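Local coordinates for pectinesterase A (Erwinia chrysanthemi, PDB 2NTP), which hydrolyses the methyl esters of pectin, releasing methanol and polygalacturonate, in the first step of maceration and soft-rotting of plant tissue, at residues A[203-211]-A[238-247]; A[43-51]-A[83-91]. All blocks are in the same frame, centred on the assembly; numbering follows the deposited sequence.

Contact 1 of 2, residues A[203-211]-A[238-247]. With ADA (alpha-D-galactopyranuronic acid), chain C; ADA (alpha-D-galactopyranuronic acid), chain B; ADA (alpha-D-galactopyranuronic acid), chain D; ADA (alpha-D-galactopyranuronic acid), chain E.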
loop_
_atom_site.group_PDB
_atom_site.type_symbol
_atom_site.label_atom_id
_atom_site.label_comp_id
_atom_site.label_asym_id
_atom_site.label_seq_id
_atom_site.Cartn_x
_atom_site.Cartn_y
_atom_site.Cartn_z
ATOM N N VAL A 203 17.615 8.105 8.222
ATOM C CA VAL A 203 16.231 8.091 7.737
ATOM C C VAL A 203 15.460 6.875 8.266
ATOM O O VAL A 203 15.945 5.745 8.183
ATOM C CB VAL A 203 16.178 8.150 6.187
ATOM C CG1 VAL A 203 14.743 8.024 5.672
ATOM C CG2 VAL A 203 16.798 9.448 5.691
ATOM N N SER A 204 14.263 7.125 8.800
ATOM C CA SER A 204 13.383 6.060 9.291
ATOM C C SER A 204 12.532 5.419 8.193
ATOM O O SER A 204 12.219 4.234 8.269
ATOM C CB SER A 204 12.482 6.572 10.422
ATOM O OG SER A 204 13.176 6.601 11.660
ATOM N N GLY A 205 12.142 6.195 7.183
ATOM C CA GLY A 205 11.370 5.614 6.083
ATOM C C GLY A 205 10.932 6.576 5.005
ATOM O O GLY A 205 11.381 7.724 4.961
ATOM N N TYR A 206 10.061 6.079 4.129
ATOM C CA TYR A 206 9.557 6.826 2.971
ATOM C C TYR A 206 8.104 6.424 2.780
ATOM O O TYR A 206 7.779 5.232 2.735
ATOM C CB TYR A 206 10.364 6.498 1.699
ATOM C CG TYR A 206 11.855 6.405 1.946
ATOM C CD1 TYR A 206 12.435 5.198 2.337
ATOM C CD2 TYR A 206 12.679 7.528 1.833
ATOM C CE1 TYR A 206 13.796 5.104 2.599
ATOM C CE2 TYR A 206 14.055 7.442 2.093
ATOM C CZ TYR A 206 14.597 6.217 2.470
ATOM O OH TYR A 206 15.941 6.091 2.742
ATOM N N LEU A 207 7.225 7.410 2.675
ATOM C CA LEU A 207 5.795 7.129 2.526
ATOM C C LEU A 207 5.519 6.386 1.230
ATOM O O LEU A 207 4.742 5.433 1.202
ATOM C CB LEU A 207 4.972 8.419 2.538
ATOM C CG LEU A 207 4.529 8.974 3.893
ATOM C CD1 LEU A 207 5.704 9.371 4.764
ATOM C CD2 LEU A 207 3.602 10.158 3.673
ATOM N N THR A 208 6.154 6.834 0.152
ATOM C CA THR A 208 5.864 6.274 -1.162
ATOM C C THR A 208 7.117 5.877 -1.921
ATOM O O THR A 208 8.185 6.452 -1.727
ATOM C CB THR A 208 5.032 7.239 -2.040
ATOM O OG1 THR A 208 5.817 8.387 -2.395
ATOM C CG2 THR A 208 3.765 7.691 -1.305
ATOM N N ALA A 209 6.961 4.884 -2.788
ATOM C CA ALA A 209 8.010 4.504 -3.730
ATOM C C ALA A 209 7.331 4.141 -5.047
ATOM O O ALA A 209 7.150 2.958 -5.356
ATOM C CB ALA A 209 8.844 3.345 -3.191
ATOM N N PRO A 210 6.920 5.167 -5.816
ATOM C CA PRO A 210 6.212 4.917 -7.071
ATOM C C PRO A 210 7.147 4.407 -8.163
ATOM O O PRO A 210 8.307 4.836 -8.242
ATOM C CB PRO A 210 5.661 6.296 -7.435
ATOM C CG PRO A 210 6.662 7.248 -6.862
ATOM C CD PRO A 210 7.103 6.612 -5.568
ATOM N N SER A 211 6.636 3.482 -8.973
ATOM C CA SER A 211 7.365 2.936 -10.120
ATOM C C SER A 211 6.598 3.200 -11.413
ATOM O O SER A 211 6.781 2.500 -12.418
ATOM C CB SER A 211 7.574 1.440 -9.932
ATOM O OG SER A 211 6.338 0.800 -9.660
ATOM N N SER A 238 12.667 12.741 9.663
ATOM C CA SER A 238 13.068 11.327 9.614
ATOM C C SER A 238 12.431 10.565 8.452
ATOM O O SER A 238 12.862 9.455 8.132
ATOM C CB SER A 238 12.727 10.621 10.935
ATOM O OG SER A 238 11.337 10.688 11.202
ATOM N N TYR A 239 11.413 11.161 7.830
ATOM C CA TYR A 239 10.644 10.502 6.764
ATOM C C TYR A 239 10.615 11.265 5.445
ATOM O O TYR A 239 10.387 12.475 5.417
ATOM C CB TYR A 239 9.210 10.240 7.229
ATOM C CG TYR A 239 9.031 8.885 7.865
ATOM C CD1 TYR A 239 9.348 8.672 9.210
ATOM C CD2 TYR A 239 8.561 7.806 7.118
ATOM C CE1 TYR A 239 9.189 7.423 9.792
ATOM C CE2 TYR A 239 8.403 6.557 7.689
ATOM C CZ TYR A 239 8.721 6.367 9.024
ATOM O OH TYR A 239 8.563 5.124 9.580
ATOM N N GLY A 240 10.845 10.547 4.351
ATOM C CA GLY A 240 10.685 11.123 3.024
ATOM C C GLY A 240 9.269 10.941 2.515
ATOM O O GLY A 240 8.604 9.946 2.830
ATOM N N LEU A 241 8.809 11.904 1.721
ATOM C CA LEU A 241 7.506 11.801 1.063
ATOM C C LEU A 241 7.506 10.714 -0.003
ATOM O O LEU A 241 6.480 10.086 -0.262
ATOM C CB LEU A 241 7.113 13.135 0.429
ATOM C CG LEU A 241 6.778 14.292 1.375
ATOM C CD1 LEU A 241 6.617 15.573 0.582
ATOM C CD2 LEU A 241 5.523 13.986 2.188
ATOM N N GLY A 242 8.668 10.491 -0.606
ATOM C CA GLY A 242 8.792 9.501 -1.663
ATOM C C GLY A 242 10.222 9.380 -2.141
ATOM O O GLY A 242 11.022 10.299 -1.969
ATOM N N ARG A 243 10.536 8.222 -2.715
ATOM C CA ARG A 243 11.777 8.007 -3.459
ATOM C C ARG A 243 11.437 7.185 -4.713
ATOM O O ARG A 243 10.447 6.450 -4.719
ATOM C CB ARG A 243 12.850 7.344 -2.586
ATOM C CG ARG A 243 12.471 5.992 -1.987
ATOM C CD ARG A 243 13.614 5.418 -1.151
ATOM N NE ARG A 243 13.322 4.055 -0.717
ATOM C CZ ARG A 243 14.229 3.192 -0.260
ATOM N NH1 ARG A 243 15.507 3.544 -0.165
ATOM N NH2 ARG A 243 13.856 1.973 0.102
ATOM N N PRO A 244 12.231 7.325 -5.790
ATOM C CA PRO A 244 11.815 6.722 -7.058
ATOM C C PRO A 244 12.193 5.251 -7.189
ATOM O O PRO A 244 13.373 4.924 -7.309
ATOM C CB PRO A 244 12.567 7.556 -8.114
ATOM C CG PRO A 244 13.473 8.499 -7.345
ATOM C CD PRO A 244 13.505 8.051 -5.922
ATOM N N TRP A 245 11.188 4.374 -7.176
ATOM C CA TRP A 245 11.436 2.947 -7.342
ATOM C C TRP A 245 11.483 2.566 -8.816
ATOM O O TRP A 245 10.498 2.714 -9.541
ATOM C CB TRP A 245 10.385 2.112 -6.601
ATOM C CG TRP A 245 10.650 0.636 -6.666
ATOM C CD1 TRP A 245 11.869 0.017 -6.594
ATOM C CD2 TRP A 245 9.675 -0.408 -6.787
ATOM N NE1 TRP A 245 11.713 -1.346 -6.682
ATOM C CE2 TRP A 245 10.378 -1.635 -6.805
ATOM C CE3 TRP A 245 8.276 -0.425 -6.899
ATOM C CZ2 TRP A 245 9.728 -2.874 -6.917
ATOM C CZ3 TRP A 245 7.627 -1.655 -7.020
ATOM C CH2 TRP A 245 8.358 -2.866 -7.024
ATOM N N HIS A 246 12.646 2.090 -9.245
ATOM C CA HIS A 246 12.821 1.557 -10.589
ATOM C C HIS A 246 13.007 0.050 -10.455
ATOM O O HIS A 246 14.126 -0.411 -10.235
ATOM C CB HIS A 246 14.042 2.208 -11.254
ATOM C CG HIS A 246 13.858 3.664 -11.565
ATOM N ND1 HIS A 246 13.838 4.151 -12.855
ATOM C CD2 HIS A 246 13.667 4.734 -10.756
ATOM C CE1 HIS A 246 13.656 5.460 -12.828
ATOM N NE2 HIS A 246 13.548 5.839 -11.566
ATOM N N PRO A 247 11.903 -0.724 -10.553
ATOM C CA PRO A 247 11.941 -2.141 -10.203
ATOM C C PRO A 247 12.899 -2.929 -11.079
ATOM O O PRO A 247 13.028 -2.638 -12.271
ATOM C CB PRO A 247 10.502 -2.609 -10.454
ATOM C CG PRO A 247 9.682 -1.386 -10.398
ATOM C CD PRO A 247 10.557 -0.320 -10.996
HETATM C C1 ADA C . 11.707 -3.497 -3.860
HETATM C C2 ADA C . 10.908 -4.787 -3.641
HETATM C C3 ADA C . 11.822 -5.994 -3.823
HETATM C C4 ADA C . 12.504 -5.945 -5.191
HETATM C C5 ADA C . 13.266 -4.626 -5.340
HETATM C C6 ADA C . 13.898 -4.532 -6.697
HETATM O O2 ADA C . 10.345 -4.819 -2.324
HETATM O O3 ADA C . 11.090 -7.214 -3.653
HETATM O O4 ADA C . 11.537 -6.042 -6.245
HETATM O O5 ADA C . 12.386 -3.506 -5.128
HETATM O O6B ADA C . 13.597 -3.567 -7.437
HETATM O O6A ADA C . 14.707 -5.432 -7.031
HETATM C C1 ADA B . 16.003 0.757 2.850
HETATM C C2 ADA B . 15.344 -0.589 3.154
HETATM C C3 ADA B . 16.175 -1.739 2.589
HETATM C C4 ADA B . 16.566 -1.486 1.129
HETATM C C5 ADA B . 17.167 -0.094 0.940
HETATM C C6 ADA B . 17.430 0.161 -0.519
HETATM O O2 ADA B . 15.232 -0.748 4.569
HETATM O O3 ADA B . 15.449 -2.971 2.701
HETATM O O4 ADA B . 15.425 -1.595 0.270
HETATM O O5 ADA B . 16.249 0.883 1.445
HETATM O O6B ADA B . 17.081 1.256 -1.006
HETATM O O6A ADA B . 17.986 -0.732 -1.198
HETATM C C1 ADA D . 20.606 1.933 4.091
HETATM C C2 ADA D . 19.653 2.615 3.101
HETATM C C3 ADA D . 18.405 3.129 3.821
HETATM C C4 ADA D . 17.734 1.998 4.601
HETATM C C5 ADA D . 18.735 1.303 5.536
HETATM C C6 ADA D . 18.100 0.104 6.192
HETATM O O1 ADA D . 21.187 2.895 4.988
HETATM O O2 ADA D . 20.314 3.690 2.421
HETATM O O3 ADA D . 17.479 3.697 2.886
HETATM O O4 ADA D . 17.135 1.059 3.692
HETATM O O5 ADA D . 19.925 0.901 4.829
HETATM O O6B ADA D . 18.221 -1.019 5.650
HETATM O O6A ADA D . 17.465 0.273 7.259
HETATM C C1 ADA E . 11.610 -7.114 -7.205
HETATM C C2 ADA E . 10.899 -6.759 -8.511
HETATM C C3 ADA E . 9.388 -6.647 -8.297
HETATM C C4 ADA E . 8.835 -7.896 -7.603
HETATM C C5 ADA E . 9.622 -8.158 -6.320
HETATM C C6 ADA E . 9.155 -9.406 -5.618
HETATM O O2 ADA E . 11.422 -5.516 -8.985
HETATM O O3 ADA E . 8.718 -6.406 -9.547
HETATM O O4 ADA E . 8.963 -9.047 -8.451
HETATM O O5 ADA E . 11.020 -8.283 -6.625
HETATM O O6B ADA E . 7.928 -9.610 -5.492
HETATM O O6A ADA E . 10.020 -10.192 -5.183
#
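Y206 and R243 stack in the substrate-binding cleft, Y206 on strand 205-210 and R243 just past the end of strand 239-242. The guanidinium of R243 lies flat over one face of the Y206 ring, the two planes 6° apart. The aliphatic part of the R243 side chain lies on the same face, with CD 3.5 Å from the ring centroid and nearly on the ring normal. R243 CG sits between its own backbone N and carbonyl carbon (chi1 58°), and from there the chain runs extended to NE, which forms a salt bridge with the nucleophile D175. NH1 and NH2 both turn to the chain B sugar, NH2 giving its ring oxygen O5 a bond of 3.0 Å. Y206 OH is hydrogen-bonded (2.8 Å) to O3 of the chain D sugar, O3 lying at the ring edge, near its plane. Strands 205-210 and 239-242 lie side by side on successive turns of the right-handed parallel beta-helix of pectin methylesterases. G240 N bonds to G205 O and L207 N to G240 O, both at 2.9 Å. G205 bears no side chain, and the Y239 ring lies over its backbone, with G205 N 3.7 Å above the ring plane. At the corner, T208 OG1 donates to a lone pair of L241 O, in the carbonyl plane, at 2.8 Å. Further along, W245 N bonds to P210 O from above the carbonyl plane. The W245 indole has S211 OG 3.6 Å from its CE3, while NE1 donates to O6B of the chain C sugar.

Contact 2 of 2, residues A[43-51]-A[83-91]. With ADA (alpha-D-galactopyranuronic acid), chain E; ADA (alpha-D-galactopyranuronic acid), chain C.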
loop_
_atom_site.group_PDB
_atom_site.type_symbol
_atom_site.label_atom_id
_atom_site.label_comp_id
_atom_site.label_asym_id
_atom_site.label_seq_id
_atom_site.Cartn_x
_atom_site.Cartn_y
_atom_site.Cartn_z
ATOM N N VAL A 43 -10.692 -11.574 14.566
ATOM C CA VAL A 43 -9.401 -11.597 13.882
ATOM C C VAL A 43 -9.316 -12.897 13.092
ATOM O O VAL A 43 -9.279 -13.997 13.663
ATOM C CB VAL A 43 -8.204 -11.465 14.866
ATOM C CG1 VAL A 43 -6.875 -11.537 14.123
ATOM C CG2 VAL A 43 -8.298 -10.165 15.649
ATOM N N TYR A 44 -9.302 -12.756 11.774
ATOM C CA TYR A 44 -9.261 -13.890 10.862
ATOM C C TYR A 44 -7.843 -14.081 10.349
ATOM O O TYR A 44 -7.339 -13.276 9.558
ATOM C CB TYR A 44 -10.272 -13.686 9.729
ATOM C CG TYR A 44 -11.689 -13.533 10.248
ATOM C CD1 TYR A 44 -12.160 -12.298 10.708
ATOM C CD2 TYR A 44 -12.547 -14.632 10.315
ATOM C CE1 TYR A 44 -13.457 -12.160 11.209
ATOM C CE2 TYR A 44 -13.840 -14.502 10.813
ATOM C CZ TYR A 44 -14.288 -13.269 11.253
ATOM O OH TYR A 44 -15.573 -13.151 11.738
ATOM N N ASN A 45 -7.190 -15.135 10.835
ATOM C CA ASN A 45 -5.813 -15.433 10.444
ATOM C C ASN A 45 -5.791 -16.175 9.110
ATOM O O ASN A 45 -5.723 -17.411 9.057
ATOM C CB ASN A 45 -5.093 -16.216 11.552
ATOM C CG ASN A 45 -3.637 -16.525 11.217
ATOM O OD1 ASN A 45 -3.099 -17.546 11.656
ATOM N ND2 ASN A 45 -2.991 -15.644 10.454
ATOM N N GLU A 46 -5.871 -15.397 8.035
ATOM C CA GLU A 46 -6.034 -15.931 6.694
ATOM C C GLU A 46 -5.218 -15.137 5.694
ATOM O O GLU A 46 -4.985 -13.937 5.879
ATOM C CB GLU A 46 -7.505 -15.879 6.274
ATOM C CG GLU A 46 -8.445 -16.667 7.165
ATOM C CD GLU A 46 -9.852 -16.701 6.621
ATOM O OE1 GLU A 46 -10.010 -17.040 5.430
ATOM O OE2 GLU A 46 -10.789 -16.401 7.390
ATOM N N ARG A 47 -4.790 -15.824 4.643
ATOM C CA ARG A 47 -4.228 -15.186 3.466
ATOM C C ARG A 47 -5.174 -15.460 2.299
ATOM O O ARG A 47 -5.632 -16.598 2.109
ATOM C CB ARG A 47 -2.832 -15.724 3.182
ATOM C CG ARG A 47 -1.891 -15.606 4.376
ATOM C CD ARG A 47 -0.479 -15.986 4.001
ATOM N NE ARG A 47 0.050 -15.066 3.006
ATOM C CZ ARG A 47 1.038 -15.339 2.161
ATOM N NH1 ARG A 47 1.636 -16.529 2.163
ATOM N NH2 ARG A 47 1.422 -14.415 1.298
ATOM N N LEU A 48 -5.477 -14.412 1.539
ATOM C CA LEU A 48 -6.492 -14.483 0.492
ATOM C C LEU A 48 -5.968 -14.014 -0.855
ATOM O O LEU A 48 -5.207 -13.048 -0.933
ATOM C CB LEU A 48 -7.717 -13.646 0.879
ATOM C CG LEU A 48 -8.347 -13.890 2.254
ATOM C CD1 LEU A 48 -9.323 -12.770 2.599
ATOM C CD2 LEU A 48 -9.026 -15.252 2.322
ATOM N N THR A 49 -6.388 -14.705 -1.913
ATOM C CA THR A 49 -6.136 -14.263 -3.280
ATOM C C THR A 49 -7.480 -14.178 -3.984
ATOM O O THR A 49 -8.205 -15.170 -4.085
ATOM C CB THR A 49 -5.175 -15.202 -4.038
ATOM O OG1 THR A 49 -3.925 -15.251 -3.343
ATOM C CG2 THR A 49 -4.937 -14.705 -5.466
ATOM N N ILE A 50 -7.814 -12.977 -4.440
ATOM C CA ILE A 50 -9.110 -12.706 -5.055
ATOM C C ILE A 50 -8.989 -12.768 -6.570
ATOM O O ILE A 50 -8.291 -11.957 -7.173
ATOM C CB ILE A 50 -9.658 -11.311 -4.632
ATOM C CG1 ILE A 50 -9.752 -11.180 -3.102
ATOM C CG2 ILE A 50 -10.980 -11.005 -5.343
ATOM C CD1 ILE A 50 -10.403 -12.338 -2.382
ATOM N N THR A 51 -9.674 -13.733 -7.180
ATOM C CA THR A 51 -9.612 -13.922 -8.628
ATOM C C THR A 51 -10.983 -13.789 -9.276
ATOM O O THR A 51 -11.099 -13.838 -10.502
ATOM C CB THR A 51 -9.013 -15.297 -9.007
ATOM O OG1 THR A 51 -9.792 -16.338 -8.406
ATOM C CG2 THR A 51 -7.560 -15.397 -8.541
ATOM N N TRP A 83 9.168 -16.537 -0.087
ATOM C CA TRP A 83 7.893 -16.039 -0.603
ATOM C C TRP A 83 8.096 -14.874 -1.573
ATOM O O TRP A 83 7.401 -14.777 -2.594
ATOM C CB TRP A 83 6.977 -15.612 0.544
ATOM C CG TRP A 83 6.264 -16.750 1.202
ATOM C CD1 TRP A 83 6.599 -17.356 2.378
ATOM C CD2 TRP A 83 5.093 -17.423 0.721
ATOM N NE1 TRP A 83 5.705 -18.365 2.663
ATOM C CE2 TRP A 83 4.773 -18.429 1.661
ATOM C CE3 TRP A 83 4.282 -17.275 -0.414
ATOM C CZ2 TRP A 83 3.678 -19.286 1.501
ATOM C CZ3 TRP A 83 3.190 -18.131 -0.573
ATOM C CH2 TRP A 83 2.901 -19.121 0.382
ATOM N N GLY A 84 9.052 -14.003 -1.255
ATOM C CA GLY A 84 9.289 -12.790 -2.030
ATOM C C GLY A 84 8.283 -11.712 -1.673
ATOM O O GLY A 84 7.325 -11.973 -0.947
ATOM N N THR A 85 8.488 -10.509 -2.204
ATOM C CA THR A 85 7.660 -9.349 -1.842
ATOM C C THR A 85 6.193 -9.505 -2.263
ATOM O O THR A 85 5.293 -9.435 -1.413
ATOM C CB THR A 85 8.264 -8.035 -2.371
ATOM O OG1 THR A 85 9.569 -7.861 -1.804
ATOM C CG2 THR A 85 7.400 -6.834 -1.986
ATOM N N ALA A 86 5.956 -9.735 -3.555
ATOM C CA ALA A 86 4.604 -10.033 -4.028
ATOM C C ALA A 86 3.985 -11.190 -3.228
ATOM O O ALA A 86 2.861 -11.080 -2.720
ATOM C CB ALA A 86 4.608 -10.335 -5.530
ATOM N N GLY A 87 4.751 -12.272 -3.076
ATOM C CA GLY A 87 4.293 -13.477 -2.385
ATOM C C GLY A 87 3.984 -13.335 -0.907
ATOM O O GLY A 87 3.326 -14.200 -0.329
ATOM N N SER A 88 4.444 -12.246 -0.293
ATOM C CA SER A 88 4.273 -12.031 1.148
ATOM C C SER A 88 2.903 -11.469 1.529
ATOM O O SER A 88 2.571 -11.391 2.716
ATOM C CB SER A 88 5.354 -11.079 1.671
ATOM O OG SER A 88 5.065 -9.732 1.313
ATOM N N SER A 89 2.123 -11.064 0.527
ATOM C CA SER A 89 0.912 -10.288 0.776
ATOM C C SER A 89 -0.153 -11.061 1.542
ATOM O O SER A 89 -0.424 -12.221 1.238
ATOM C CB SER A 89 0.325 -9.757 -0.530
ATOM O OG SER A 89 -0.652 -8.771 -0.234
ATOM N N THR A 90 -0.769 -10.402 2.523
ATOM C CA THR A 90 -1.881 -11.011 3.255
ATOM C C THR A 90 -3.086 -11.153 2.325
ATOM O O THR A 90 -3.714 -12.212 2.274
ATOM C CB THR A 90 -2.238 -10.210 4.526
ATOM O OG1 THR A 90 -1.112 -10.218 5.412
ATOM C CG2 THR A 90 -3.452 -10.822 5.252
ATOM N N ILE A 91 -3.397 -10.085 1.592
ATOM C CA ILE A 91 -4.479 -10.111 0.608
ATOM C C ILE A 91 -3.944 -9.687 -0.755
ATOM O O ILE A 91 -3.267 -8.665 -0.877
ATOM C CB ILE A 91 -5.678 -9.225 1.038
ATOM C CG1 ILE A 91 -6.326 -9.797 2.306
ATOM C CG2 ILE A 91 -6.713 -9.102 -0.100
ATOM C CD1 ILE A 91 -7.562 -9.038 2.786
HETATM C C1 ADA E . 11.610 -7.114 -7.205
HETATM C C2 ADA E . 10.899 -6.759 -8.511
HETATM C C3 ADA E . 9.388 -6.647 -8.297
HETATM C C4 ADA E . 8.835 -7.896 -7.603
HETATM C C5 ADA E . 9.622 -8.158 -6.320
HETATM C C6 ADA E . 9.155 -9.406 -5.618
HETATM O O2 ADA E . 11.422 -5.516 -8.985
HETATM O O3 ADA E . 8.718 -6.406 -9.547
HETATM O O4 ADA E . 8.963 -9.047 -8.451
HETATM O O5 ADA E . 11.020 -8.283 -6.625
HETATM O O6B ADA E . 7.928 -9.610 -5.492
HETATM O O6A ADA E . 10.020 -10.192 -5.183
HETATM C C1 ADA C . 11.707 -3.497 -3.860
HETATM C C2 ADA C . 10.908 -4.787 -3.641
HETATM C C3 ADA C . 11.822 -5.994 -3.823
HETATM C C4 ADA C . 12.504 -5.945 -5.191
HETATM C C5 ADA C . 13.266 -4.626 -5.340
HETATM C C6 ADA C . 13.898 -4.532 -6.697
HETATM O O2 ADA C . 10.345 -4.819 -2.324
HETATM O O3 ADA C . 11.090 -7.214 -3.653
HETATM O O4 ADA C . 11.537 -6.042 -6.245
HETATM O O5 ADA C . 12.386 -3.506 -5.128
HETATM O O6B ADA C . 13.597 -3.567 -7.437
HETATM O O6A ADA C . 14.707 -5.432 -7.031
HETATM O O HOH W 1 -2.303 -13.076 -0.670
#
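R47 reaches across from just before strand 48-50 and sets its guanidinium among backbone carbonyls of 83-91. NH2 donates to S89 O at 2.9 Å, with the oxygen near the guanidinium plane but the donor well above the plane of the carbonyl. A second bond from NH2, to G87 O, also lies near the guanidinium plane; its modelled length is very short and doubtful in detail. NE adds a weak bond to S89 O. The chain bends at its third torsion (chi3 63°), bringing the guanidinium edge up to these carbonyl oxygens. On its other side NH1 points over one face of the W83 ring, offset toward the rim, and CZ lies 4.5 Å from the centroid of the six-membered ring. The two planes stand 81° apart, making this a cation-pi contact edge-on from the guanidinium.

Beneath it the backbones meet in parallel: L48 N bonds to T90 O at 2.9 Å, and a water lies within hydrogen-bonding distance of both L48 O and S89 O. L48 and I91 lie side by side, their CD1 atoms 4.1 Å apart, and both also pack on I67 of strand 65-69. T90 CG2 abuts E46 O at 3.5 Å, a buried carbonyl with no polar partner in the model.

Farther out, S88 OG and S88 N both bond to T85 O in the weakly bonded helix at about 84-87, while S88 OG is also bonded to V131 N. At the substrate end of this helix A86 N donates to O6B of the chain E sugar in a nearly straight bond of 2.8 Å. T85, a substrate-binding residue, lies beside the chain C sugar.

The R47 charge thus faces neutral carbonyls and an aromatic face, with no carboxylate among these partners, and would tend to polarise the G87 and S89 carbonyls.

Contacts 1 and 2 each pair neighbouring strands of the beta-helix in parallel, but in different sheets, with centres about 23 Å apart. Contact 1 is buried and extends along several residues of both strands; contact 2 is partly buried and has a single bridge, much of its grip coming from one arginine. Each uses an arginine against an aromatic ring: flat and aimed at sugar and nucleophile in 203-211/238-247, edge-on and tied to main-chain carbonyls in 43-51/83-91. Both reach the chain C and chain E sugars, contact 1 chiefly through side chains and contact 2 through the T85 side chain for chain C and main-chain nitrogens for chain E.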